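Local coordinates for UDP-N-acetylglucosamine pyrophosphorylase (Entamoeba histolytica, PDB 3OC9), which probably catalyses the transfer of a uridylyl group from UTP to N-acetyl-alpha-D-glucosamine 1-phosphate, giving UDP-N-acetylglucosamine and diphosphate, at residues A[95-100]-A[167-172]. Residues are numbered along the deposited sequence; the frame is centred on the assembly and turned at random.
Sequences HWFLMT and NGILEF
In the Rossmann-like, GT-A type core of this nucleotidyltransferase, a helix packs on one side of the mixed central sheet, and H95, F97, I169 and F172 form part of that join. H95 and F97, two residues apart on parallel strand 95-100, both turn toward helix 169-176 and meet I169 and F172 on its first turn. Each strand ring takes one of the helix residues on a face. Over F97 the visitor is the branch methyl CG2 of I169, 3.8 Å from the ring centroid and 17° off the ring normal, a CH-pi contact; it sits nearer one rim, 3.7 Å from F97 CD1. That methyl is anti to the backbone N of I169, while CG1 takes the place beside that N and leads on to CD1, which also reaches F97 CD1, at 4.0 Å. Over H95 comes the edge of F172, a T-shaped pair with centroids 5.2 Å apart and planes at 86°. With CG anti to the backbone N (chi1 -178°), F172 places its ring so that one edge touches both strand residues: CD2 meets the edge of F97, 3.8 Å from CZ, while CE2 and CZ go to the imidazole. The H126 ring on neighbouring strand 125-134 meets those of H95, F97 and F172; its NE2 is hydrogen-bonded to H95 ND1, which probably helps fix the rotation of the imidazole. The helix that carries I169 and F172 starts straight after a Schellman motif closing helix 160-166, with G168 at positive phi as the C-prime residue and also the N-cap of the next helix. F172 N bonds to G168 O at 3.0 Å within that first turn. At the far end of the F172 side chain, CZ stands 3.8 Å from H95 CE1.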
ATOM      1  N   HIS A  95      10.658   8.027  -9.340  1.00 20.60           N
ATOM      2  CA  HIS A  95      11.094   6.629  -9.565  1.00 21.20           C
ATOM      3  C   HIS A  95      10.207   5.632  -8.755  1.00 20.57           C
ATOM      4  O   HIS A  95       9.804   5.949  -7.628  1.00 20.44           O
ATOM      5  CB  HIS A  95      12.606   6.477  -9.241  1.00 21.66           C
ATOM      6  CG  HIS A  95      13.516   7.076 -10.286  1.00 22.74           C
ATOM      7  ND1 HIS A  95      13.881   6.396 -11.432  1.00 23.70           N
ATOM      8  CD2 HIS A  95      14.089   8.302 -10.381  1.00 24.36           C
ATOM      9  CE1 HIS A  95      14.655   7.170 -12.179  1.00 24.17           C
ATOM     10  NE2 HIS A  95      14.787   8.339 -11.572  1.00 25.67           N
ATOM     11  N   TRP A  96       9.905   4.460  -9.342  1.00 19.89           N
ATOM     12  CA  TRP A  96       8.987   3.437  -8.780  1.00 19.08           C
ATOM     13  C   TRP A  96       9.711   2.082  -8.703  1.00 19.24           C
ATOM     14  O   TRP A  96      10.116   1.536  -9.744  1.00 19.02           O
ATOM     15  CB  TRP A  96       7.717   3.329  -9.666  1.00 19.15           C
ATOM     16  CG  TRP A  96       6.615   2.342  -9.233  1.00 18.51           C
ATOM     17  CD1 TRP A  96       6.532   1.629  -8.042  1.00 19.66           C
ATOM     18  CD2 TRP A  96       5.445   1.988  -9.989  1.00 19.21           C
ATOM     19  NE1 TRP A  96       5.374   0.856  -8.039  1.00 19.51           N
ATOM     20  CE2 TRP A  96       4.697   1.057  -9.213  1.00 18.46           C
ATOM     21  CE3 TRP A  96       4.954   2.370 -11.249  1.00 20.22           C
ATOM     22  CZ2 TRP A  96       3.481   0.502  -9.658  1.00 19.21           C
ATOM     23  CZ3 TRP A  96       3.728   1.818 -11.699  1.00 21.45           C
ATOM     24  CH2 TRP A  96       3.005   0.898 -10.892  1.00 19.98           C
ATOM     25  N   PHE A  97       9.878   1.563  -7.476  1.00 18.37           N
ATOM     26  CA  PHE A  97      10.584   0.283  -7.230  1.00 19.60           C
ATOM     27  C   PHE A  97       9.519  -0.791  -6.902  1.00 20.01           C
ATOM     28  O   PHE A  97       8.747  -0.633  -5.938  1.00 19.14           O
ATOM     29  CB  PHE A  97      11.627   0.474  -6.091  1.00 20.18           C
ATOM     30  CG  PHE A  97      12.604   1.609  -6.361  1.00 21.74           C
ATOM     31  CD1 PHE A  97      13.695   1.420  -7.234  1.00 21.41           C
ATOM     32  CD2 PHE A  97      12.429   2.860  -5.773  1.00 21.97           C
ATOM     33  CE1 PHE A  97      14.581   2.477  -7.529  1.00 22.30           C
ATOM     34  CE2 PHE A  97      13.317   3.929  -6.045  1.00 22.77           C
ATOM     35  CZ  PHE A  97      14.403   3.728  -6.932  1.00 21.91           C
ATOM     36  N   LEU A  98       9.484  -1.862  -7.711  1.00 19.69           N
ATOM     37  CA  LEU A  98       8.440  -2.892  -7.607  0.70 20.60           C
ATOM     38  C   LEU A  98       9.043  -4.224  -7.194  1.00 20.88           C
ATOM     39  O   LEU A  98       9.814  -4.825  -7.950  1.00 21.32           O
ATOM     40  CB  LEU A  98       7.700  -3.067  -8.942  0.70 21.07           C
ATOM     41  CG  LEU A  98       6.796  -1.935  -9.403  0.70 23.62           C
ATOM     42  CD1 LEU A  98       7.597  -1.019 -10.297  0.70 26.07           C
ATOM     43  CD2 LEU A  98       5.579  -2.508 -10.151  0.70 27.26           C
ATOM     44  N   MET A  99       8.691  -4.684  -5.988  1.00 20.51           N
ATOM     45  CA  MET A  99       9.258  -5.956  -5.453  1.00 21.33           C
ATOM     46  C   MET A  99       8.542  -7.200  -5.991  1.00 21.86           C
ATOM     47  O   MET A  99       7.311  -7.319  -5.884  1.00 21.57           O
ATOM     48  CB  MET A  99       9.263  -5.970  -3.908  1.00 20.19           C
ATOM     49  CG  MET A  99      10.057  -7.148  -3.296  1.00 22.63           C
ATOM     50  SD  MET A  99      10.394  -7.024  -1.497  1.00 27.33           S
ATOM     51  CE  MET A  99       8.766  -7.254  -0.824  1.00 26.88           C
ATOM     52  N   THR A 100       9.340  -8.097  -6.587  1.00 22.94           N
ATOM     53  CA  THR A 100       8.815  -9.341  -7.156  0.70 23.84           C
ATOM     54  C   THR A 100       9.727 -10.517  -6.752  1.00 24.37           C
ATOM     55  O   THR A 100      10.369 -10.458  -5.691  1.00 24.18           O
ATOM     56  CB  THR A 100       8.561  -9.246  -8.699  0.70 23.85           C
ATOM     57  OG1 THR A 100       7.951 -10.456  -9.167  0.70 26.77           O
ATOM     58  CG2 THR A 100       9.840  -8.986  -9.471  0.70 24.43           C
ATOM     59  N   ASN A 167      20.193  -5.410  -4.291  1.00 27.19           N
ATOM     60  CA  ASN A 167      19.927  -5.074  -5.703  1.00 27.37           C
ATOM     61  C   ASN A 167      20.456  -3.685  -6.148  1.00 26.61           C
ATOM     62  O   ASN A 167      20.166  -3.222  -7.269  1.00 26.87           O
ATOM     63  CB  ASN A 167      18.421  -5.210  -5.996  1.00 26.81           C
ATOM     64  CG  ASN A 167      17.965  -6.664  -6.091  1.00 28.51           C
ATOM     65  OD1 ASN A 167      18.162  -7.320  -7.126  1.00 30.23           O
ATOM     66  ND2 ASN A 167      17.360  -7.184  -5.008  1.00 27.72           N
ATOM     67  N   GLY A 168      21.204  -3.024  -5.256  1.00 26.26           N
ATOM     68  CA  GLY A 168      21.823  -1.718  -5.530  1.00 26.32           C
ATOM     69  C   GLY A 168      20.909  -0.497  -5.507  1.00 25.78           C
ATOM     70  O   GLY A 168      21.297   0.595  -5.970  1.00 26.55           O
ATOM     71  N   ILE A 169      19.693  -0.678  -4.994  1.00 24.08           N
ATOM     72  CA  ILE A 169      18.690   0.397  -4.994  1.00 23.71           C
ATOM     73  C   ILE A 169      19.022   1.510  -3.987  1.00 23.28           C
ATOM     74  O   ILE A 169      18.764   2.697  -4.265  1.00 23.05           O
ATOM     75  CB  ILE A 169      17.240  -0.181  -4.830  1.00 22.85           C
ATOM     76  CG1 ILE A 169      16.872  -0.977  -6.101  1.00 24.34           C
ATOM     77  CG2 ILE A 169      16.203   0.959  -4.525  1.00 22.23           C
ATOM     78  CD1 ILE A 169      15.604  -1.832  -5.949  1.00 26.24           C
ATOM     79  N   LEU A 170      19.605   1.160  -2.833  1.00 24.35           N
ATOM     80  CA  LEU A 170      20.037   2.209  -1.896  1.00 24.38           C
ATOM     81  C   LEU A 170      21.166   3.085  -2.487  1.00 25.60           C
ATOM     82  O   LEU A 170      21.155   4.317  -2.327  1.00 25.37           O
ATOM     83  CB  LEU A 170      20.401   1.653  -0.497  1.00 24.25           C
ATOM     84  CG  LEU A 170      19.341   0.789   0.232  1.00 24.70           C
ATOM     85  CD1 LEU A 170      19.831   0.390   1.624  1.00 23.66           C
ATOM     86  CD2 LEU A 170      17.997   1.515   0.338  1.00 25.52           C
ATOM     87  N   GLU A 171      22.115   2.454  -3.189  1.00 26.63           N
ATOM     88  CA  GLU A 171      23.163   3.206  -3.914  1.00 27.39           C
ATOM     89  C   GLU A 171      22.554   4.134  -4.983  1.00 27.08           C
ATOM     90  O   GLU A 171      22.957   5.295  -5.095  1.00 27.49           O
ATOM     91  CB  GLU A 171      24.200   2.255  -4.536  1.00 28.26           C
ATOM     92  CG  GLU A 171      25.183   1.673  -3.510  1.00 31.02           C
ATOM     93  CD  GLU A 171      26.331   0.878  -4.128  1.00 34.89           C
ATOM     94  OE1 GLU A 171      26.535   0.934  -5.358  1.00 35.81           O
ATOM     95  OE2 GLU A 171      27.042   0.198  -3.362  1.00 37.48           O
ATOM     96  N   PHE A 172      21.571   3.619  -5.739  1.00 26.26           N
ATOM     97  CA  PHE A 172      20.850   4.391  -6.780  1.00 26.17           C
ATOM     98  C   PHE A 172      20.092   5.591  -6.168  1.00 25.88           C
ATOM     99  O   PHE A 172      20.130   6.716  -6.720  1.00 25.41           O
ATOM    100  CB  PHE A 172      19.892   3.460  -7.551  1.00 25.51           C
ATOM    101  CG  PHE A 172      19.131   4.122  -8.693  1.00 26.90           C
ATOM    102  CD1 PHE A 172      19.731   4.306  -9.936  1.00 27.55           C
ATOM    103  CD2 PHE A 172      17.790   4.500  -8.534  1.00 25.22           C
ATOM    104  CE1 PHE A 172      19.024   4.892 -11.006  1.00 27.18           C
ATOM    105  CE2 PHE A 172      17.064   5.091  -9.590  1.00 27.56           C
ATOM    106  CZ  PHE A 172      17.680   5.286 -10.834  1.00 28.39           C
TER